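Local structure of muramidase (Sodiomyces alcalophilus, 6ZM8) at residues L94-N99 against T138-Q143; I134-D139 against C155-A160. The protein hydrolyses peptidoglycan as a fungal muramidase (lysozyme) of glycoside hydrolase family 25, probably cutting the glycan strands of bacterial cell walls. All blocks are in the same frame, centred on the assembly; numbering follows the deposited sequence.

Interaction 1 of 2, residues L94-N99 against T138-Q143; sequences LDIEYN and TDWWTQ
Glu97 and Trp140 mark the closest approach of the two backbones, with CA atoms 6.2 Å apart, where the chain leading on from strand 93-95 passes the first turn of helix 138-145. Trp140 contributes the largest share of the buried surface. Its CG stands anti to the backbone N (chi1 -175°), and the indole beyond it lays one face against the main chain of Ile96 to Tyr98. Ile96 O and Glu97 CA both sit 3.7 Å above that plane, each displaced toward the rim, while Tyr98 N approaches CD1. The indole NE1 is bonded elsewhere, to Thr104 O, which helps fix the rotation of the ring. At the six-membered end, Ile96 crosses the indole at about a right angle, its CG1 3.5 Å from Trp140 CH2 and its CD1 close to the same atom. The other branch of Ile96, CG2, meets the edge of Trp141 at CZ3, 4.1 Å away.

Tyr98 takes the opposite end of the indole. An edge of Trp140 points at its face in a T-shaped pair with planes at 80° and centroids 5.1 Å apart, and Trp140 CB lies over the same phenol ring. The hydroxyl then donates to Asp139 OD2 over 2.6 Å, reaching the syn side of the carboxylate but 30° out of its plane. An alanine at Trp140 would probably open a gap beside Ile96 CG1 and CD1, leave Thr104 O without the indole N-H, and take the edge-on partner from the Tyr98 face. Asp95-Ile96-Glu97 matches the D-x-E motif that in family 25 enzymes supplies acidic active-site residues at the C-terminal end of a barrel strand, so these probably belong to the active site, against which the helix start packs.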
loop_
_atom_site.group_PDB
_atom_site.type_symbol
_atom_site.label_atom_id
_atom_site.label_comp_id
_atom_site.label_asym_id
_atom_site.label_seq_id
_atom_site.Cartn_x
_atom_site.Cartn_y
_atom_site.Cartn_z
ATOM N N LEU A 94 1.252 -3.691 -1.213
ATOM C CA LEU A 94 1.564 -4.768 -0.287
ATOM C C LEU A 94 1.978 -4.122 1.044
ATOM O O LEU A 94 3.035 -3.488 1.116
ATOM C CB LEU A 94 2.705 -5.606 -0.841
ATOM C CG LEU A 94 3.182 -6.722 0.089
ATOM C CD1 LEU A 94 2.090 -7.761 0.332
ATOM C CD2 LEU A 94 4.424 -7.380 -0.483
ATOM N N ASP A 95 1.150 -4.306 2.083
ATOM C CA ASP A 95 1.454 -3.811 3.434
ATOM C C ASP A 95 2.175 -4.950 4.151
ATOM O O ASP A 95 1.542 -5.937 4.589
ATOM C CB ASP A 95 0.140 -3.412 4.087
ATOM C CG ASP A 95 0.232 -3.021 5.532
ATOM O OD1 ASP A 95 1.341 -3.100 6.096
ATOM O OD2 ASP A 95 -0.814 -2.644 6.097
ATOM N N ILE A 96 3.499 -4.827 4.203
ATOM C CA ILE A 96 4.391 -5.870 4.695
ATOM C C ILE A 96 5.163 -5.287 5.896
ATOM O O ILE A 96 6.061 -4.441 5.732
ATOM C CB ILE A 96 5.258 -6.460 3.562
ATOM C CG1 ILE A 96 6.232 -7.508 4.070
ATOM C CG2 ILE A 96 6.021 -5.414 2.756
ATOM C CD1 ILE A 96 5.608 -8.745 4.651
ATOM N N GLU A 97 4.734 -5.680 7.087
ATOM C CA GLU A 97 5.151 -5.020 8.305
ATOM C C GLU A 97 5.032 -6.000 9.482
ATOM O O GLU A 97 4.720 -7.171 9.326
ATOM C CB GLU A 97 4.281 -3.769 8.567
ATOM C CG GLU A 97 2.829 -4.124 8.838
ATOM C CD GLU A 97 2.033 -2.895 9.275
ATOM O OE1 GLU A 97 2.013 -2.616 10.502
ATOM O OE2 GLU A 97 1.400 -2.250 8.446
ATOM N N TYR A 98 5.232 -5.447 10.676
ATOM C CA TYR A 98 5.294 -6.217 11.928
ATOM C C TYR A 98 4.120 -7.192 12.028
ATOM O O TYR A 98 2.943 -6.832 11.919
ATOM C CB TYR A 98 5.213 -5.266 13.144
ATOM C CG TYR A 98 6.081 -4.033 13.006
ATOM C CD1 TYR A 98 7.411 -4.022 13.417
ATOM C CD2 TYR A 98 5.568 -2.877 12.429
ATOM C CE1 TYR A 98 8.204 -2.898 13.225
ATOM C CE2 TYR A 98 6.338 -1.758 12.257
ATOM C CZ TYR A 98 7.655 -1.762 12.645
ATOM O OH TYR A 98 8.358 -0.597 12.434
ATOM N N ASN A 99 4.458 -8.436 12.361
ATOM C CA ASN A 99 3.411 -9.425 12.666
ATOM C C ASN A 99 2.503 -8.915 13.790
ATOM O O ASN A 99 2.997 -8.609 14.878
ATOM C CB ASN A 99 4.130 -10.688 13.091
ATOM C CG ASN A 99 3.209 -11.865 13.362
ATOM O OD1 ASN A 99 1.977 -11.782 13.233
ATOM N ND2 ASN A 99 3.839 -12.976 13.729
ATOM N N THR A 138 11.399 1.273 7.650
ATOM C CA THR A 138 12.796 0.944 7.448
ATOM C C THR A 138 13.289 -0.074 8.486
ATOM O O THR A 138 14.062 -0.979 8.148
ATOM C CB THR A 138 13.650 2.213 7.425
ATOM O OG1 THR A 138 13.144 2.969 6.343
ATOM C CG2 THR A 138 15.120 1.916 7.259
ATOM N N ASP A 139 12.851 0.082 9.719
ATOM C CA ASP A 139 13.295 -0.835 10.769
ATOM C C ASP A 139 12.747 -2.250 10.541
ATOM O O ASP A 139 13.500 -3.227 10.712
ATOM C CB ASP A 139 12.951 -0.279 12.163
ATOM C CG ASP A 139 11.492 0.132 12.332
ATOM O OD1 ASP A 139 11.059 1.044 11.607
ATOM O OD2 ASP A 139 10.806 -0.469 13.192
ATOM N N TRP A 140 11.481 -2.391 10.167
ATOM C CA TRP A 140 10.968 -3.752 9.905
ATOM C C TRP A 140 11.715 -4.362 8.725
ATOM O O TRP A 140 12.136 -5.515 8.741
ATOM C CB TRP A 140 9.455 -3.741 9.641
ATOM C CG TRP A 140 8.904 -5.139 9.484
ATOM C CD1 TRP A 140 8.395 -5.903 10.480
ATOM C CD2 TRP A 140 8.868 -5.948 8.298
ATOM N NE1 TRP A 140 8.029 -7.143 10.018
ATOM C CE2 TRP A 140 8.331 -7.207 8.681
ATOM C CE3 TRP A 140 9.265 -5.764 6.965
ATOM C CZ2 TRP A 140 8.199 -8.256 7.787
ATOM C CZ3 TRP A 140 9.162 -6.831 6.078
ATOM C CH2 TRP A 140 8.640 -8.065 6.490
ATOM N N TRP A 141 11.862 -3.561 7.666
ATOM C CA TRP A 141 12.496 -4.056 6.444
ATOM C C TRP A 141 13.923 -4.500 6.726
ATOM O O TRP A 141 14.409 -5.514 6.187
ATOM C CB TRP A 141 12.462 -2.932 5.384
ATOM C CG TRP A 141 12.825 -3.405 4.014
ATOM C CD1 TRP A 141 14.028 -3.250 3.368
ATOM C CD2 TRP A 141 11.949 -4.075 3.109
ATOM N NE1 TRP A 141 13.943 -3.780 2.109
ATOM C CE2 TRP A 141 12.688 -4.294 1.918
ATOM C CE3 TRP A 141 10.604 -4.479 3.161
ATOM C CZ2 TRP A 141 12.142 -4.920 0.805
ATOM C CZ3 TRP A 141 10.057 -5.095 2.057
ATOM C CH2 TRP A 141 10.822 -5.306 0.881
ATOM N N THR A 142 14.629 -3.745 7.549
ATOM C CA THR A 142 16.007 -4.117 7.897
ATOM C C THR A 142 16.034 -5.460 8.636
ATOM O O THR A 142 16.791 -6.362 8.271
ATOM C CB THR A 142 16.653 -2.981 8.705
ATOM O OG1 THR A 142 16.716 -1.800 7.899
ATOM C CG2 THR A 142 18.034 -3.333 9.169
ATOM N N GLN A 143 15.223 -5.582 9.666
ATOM C CA GLN A 143 15.293 -6.817 10.451
ATOM C C GLN A 143 14.800 -8.030 9.685
ATOM O O GLN A 143 15.291 -9.154 9.881
ATOM C CB GLN A 143 14.409 -6.637 11.666
ATOM C CG GLN A 143 14.963 -5.603 12.581
ATOM C CD GLN A 143 14.162 -5.448 13.836
ATOM O OE1 GLN A 143 13.585 -6.348 14.388
ATOM N NE2 GLN A 143 14.324 -4.342 14.564
#

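Interaction 2 of 2, residues I134-D139 against C155-A160; sequences IYTTTD and CPLWIA
Tyr135 and Trp158 meet edge to face, each with CG anti to its backbone N (chi1 171° in Tyr135), on the same side of two paired strands. The phenol comes edge-on, with CD2 3.4 Å above the indole plane and over its centre; the planes of the Tyr135 ring and the five-membered ring of Trp158 stand at 78°. Further out, the Tyr135 hydroxyl passes close to Ala160, with OH 3.4 Å from CB. Both polar ends are engaged elsewhere: Tyr135 OH with Gln180 OE1, and Trp158 NE1 with Asn192 OD1, while Tyr28 stacks on the indole.

The side chains are held in this register by a parallel ladder. The axes of 134-136 and 157-160 run at 14° to each other, and four backbone bonds alternate along them, from Ile134 N to Pro156 O at 2.9 Å through Trp158 N to Ile134 O and Thr136 N to Trp158 O, ending with Ala160 N to Thr136 O. Trp158 O also receives a CA-H contact from Tyr135 CA, at 3.1 Å.

Ile134, Thr136, Leu157 and Ile159 point to the other face. There Ile134 reaches back with CD1 to Cys155 CB, 3.7 Å away. Ile159 CD1 touches Thr136 O at 3.5 Å and also lies against Thr138 OG1, which is hydrogen-bonded to Thr168 O. Where the strands part, a water bridges them, accepting from Thr138 N and donating to Ala160 O, each at 2.9 Å.

Ile134 and Thr136 pack on Trp141 of helix 138-145, whereas Tyr135 and Trp158 turn to the barrel interior. Strand 133-136, helix 138-145 and strand 157-160 form a beta-alpha-beta unit, one of the parallel units in the modified TIM barrel of family 25, which elsewhere includes antiparallel strands.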
loop_
_atom_site.group_PDB
_atom_site.type_symbol
_atom_site.label_atom_id
_atom_site.label_comp_id
_atom_site.label_asym_id
_atom_site.label_seq_id
_atom_site.Cartn_x
_atom_site.Cartn_y
_atom_site.Cartn_z
ATOM N N ILE A 134 5.093 -1.094 -2.305
ATOM C CA ILE A 134 5.429 -1.751 -1.043
ATOM C C ILE A 134 5.310 -0.727 0.081
ATOM O O ILE A 134 6.009 0.298 0.061
ATOM C CB ILE A 134 6.829 -2.368 -1.088
ATOM C CG1 ILE A 134 6.819 -3.582 -2.013
ATOM C CG2 ILE A 134 7.321 -2.738 0.324
ATOM C CD1 ILE A 134 8.189 -4.182 -2.284
ATOM N N TYR A 135 4.438 -1.037 1.054
ATOM C CA TYR A 135 4.316 -0.264 2.297
ATOM C C TYR A 135 5.081 -1.015 3.382
ATOM O O TYR A 135 4.820 -2.199 3.631
ATOM C CB TYR A 135 2.855 -0.115 2.700
ATOM C CG TYR A 135 2.669 0.478 4.094
ATOM C CD1 TYR A 135 2.695 -0.335 5.228
ATOM C CD2 TYR A 135 2.453 1.834 4.279
ATOM C CE1 TYR A 135 2.512 0.184 6.488
ATOM C CE2 TYR A 135 2.230 2.375 5.541
ATOM C CZ TYR A 135 2.256 1.539 6.664
ATOM O OH TYR A 135 2.014 2.003 7.926
ATOM N N THR A 136 6.002 -0.312 4.024
ATOM C CA THR A 136 6.768 -0.912 5.110
ATOM C C THR A 136 7.373 0.213 5.960
ATOM O O THR A 136 7.110 1.397 5.750
ATOM C CB THR A 136 7.837 -1.881 4.534
ATOM O OG1 THR A 136 8.309 -2.739 5.579
ATOM C CG2 THR A 136 8.996 -1.175 3.869
ATOM N N THR A 137 8.202 -0.206 6.928
ATOM C CA THR A 137 9.031 0.703 7.689
ATOM C C THR A 137 10.481 0.300 7.500
ATOM O O THR A 137 10.803 -0.865 7.259
ATOM C CB THR A 137 8.681 0.712 9.181
ATOM O OG1 THR A 137 9.075 -0.552 9.718
ATOM C CG2 THR A 137 7.208 0.988 9.414
ATOM N N THR A 138 11.399 1.273 7.650
ATOM C CA THR A 138 12.796 0.944 7.448
ATOM C C THR A 138 13.289 -0.074 8.486
ATOM O O THR A 138 14.062 -0.979 8.148
ATOM C CB THR A 138 13.650 2.213 7.425
ATOM O OG1 THR A 138 13.144 2.969 6.343
ATOM C CG2 THR A 138 15.120 1.916 7.259
ATOM N N ASP A 139 12.851 0.082 9.719
ATOM C CA ASP A 139 13.295 -0.835 10.769
ATOM C C ASP A 139 12.747 -2.250 10.541
ATOM O O ASP A 139 13.500 -3.227 10.712
ATOM C CB ASP A 139 12.951 -0.279 12.163
ATOM C CG ASP A 139 11.492 0.132 12.332
ATOM O OD1 ASP A 139 11.059 1.044 11.607
ATOM O OD2 ASP A 139 10.806 -0.469 13.192
ATOM N N CYS A 155 9.115 -1.605 -7.557
ATOM C CA CYS A 155 7.985 -1.343 -6.644
ATOM C C CYS A 155 8.158 0.014 -5.993
ATOM O O CYS A 155 9.081 0.204 -5.208
ATOM C CB CYS A 155 7.945 -2.392 -5.545
ATOM S SG CYS A 155 7.665 -4.063 -6.175
ATOM N N PRO A 156 7.247 0.966 -6.252
ATOM C CA PRO A 156 7.334 2.242 -5.552
ATOM C C PRO A 156 7.231 2.038 -4.029
ATOM O O PRO A 156 6.460 1.173 -3.569
ATOM C CB PRO A 156 6.120 3.031 -6.073
ATOM C CG PRO A 156 5.834 2.384 -7.439
ATOM C CD PRO A 156 6.126 0.916 -7.208
ATOM N N LEU A 157 7.931 2.871 -3.287
ATOM C CA LEU A 157 7.960 2.768 -1.826
ATOM C C LEU A 157 6.911 3.663 -1.185
ATOM O O LEU A 157 6.840 4.865 -1.459
ATOM C CB LEU A 157 9.344 3.211 -1.337
ATOM C CG LEU A 157 9.525 3.210 0.190
ATOM C CD1 LEU A 157 9.430 1.796 0.771
ATOM C CD2 LEU A 157 10.870 3.860 0.518
ATOM N N TRP A 158 6.161 3.052 -0.267
ATOM C CA TRP A 158 5.236 3.753 0.631
ATOM C C TRP A 158 5.804 3.537 2.048
ATOM O O TRP A 158 5.672 2.461 2.621
ATOM C CB TRP A 158 3.832 3.202 0.452
ATOM C CG TRP A 158 2.768 3.832 1.278
ATOM C CD1 TRP A 158 2.839 4.911 2.110
ATOM C CD2 TRP A 158 1.403 3.375 1.328
ATOM N NE1 TRP A 158 1.603 5.147 2.697
ATOM C CE2 TRP A 158 0.715 4.208 2.235
ATOM C CE3 TRP A 158 0.730 2.293 0.742
ATOM C CZ2 TRP A 158 -0.619 3.988 2.589
ATOM C CZ3 TRP A 158 -0.586 2.049 1.110
ATOM C CH2 TRP A 158 -1.244 2.895 2.023
ATOM N N ILE A 159 6.515 4.549 2.533
ATOM C CA ILE A 159 7.252 4.419 3.793
ATOM C C ILE A 159 6.433 5.029 4.923
ATOM O O ILE A 159 5.840 6.095 4.737
ATOM C CB ILE A 159 8.640 5.071 3.656
ATOM C CG1 ILE A 159 9.588 4.677 4.783
ATOM C CG2 ILE A 159 8.583 6.591 3.481
ATOM C CD1 ILE A 159 9.955 3.209 4.784
ATOM N N ALA A 160 6.463 4.397 6.085
ATOM C CA ALA A 160 5.762 4.922 7.252
ATOM C C ALA A 160 6.780 5.405 8.299
ATOM O O ALA A 160 7.657 4.649 8.716
ATOM C CB ALA A 160 4.839 3.903 7.855
HETATM O O HOH W 1 10.403 3.948 8.315
#

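Interactions 1 and 2 share Thr138 and Asp139, at the start of helix 138-145, and their centres lie 8 Å apart. Two probable hydrogen bonds couple them: Ile96 O to Thr136 OG1 at 2.8 Å, and Tyr98 OH to Thr137 OG1, also 2.8 Å. Thr137 is the N-cap residue, its OG1 taking the N-H of Trp140, so one hydroxyl connects the helix start with the loop after strand 93-95. On the interior side, Tyr135 CD1 packs 3.2 Å from Asp95 OD1 and, in one of two Glu97 conformers, Tyr135 CE1 lies 3.3 Å from Glu97 OE2. Tyr135 thereby joins the 157-160 pairing to the probable active-site strand end, consistent with adjacent strands lining one cleft.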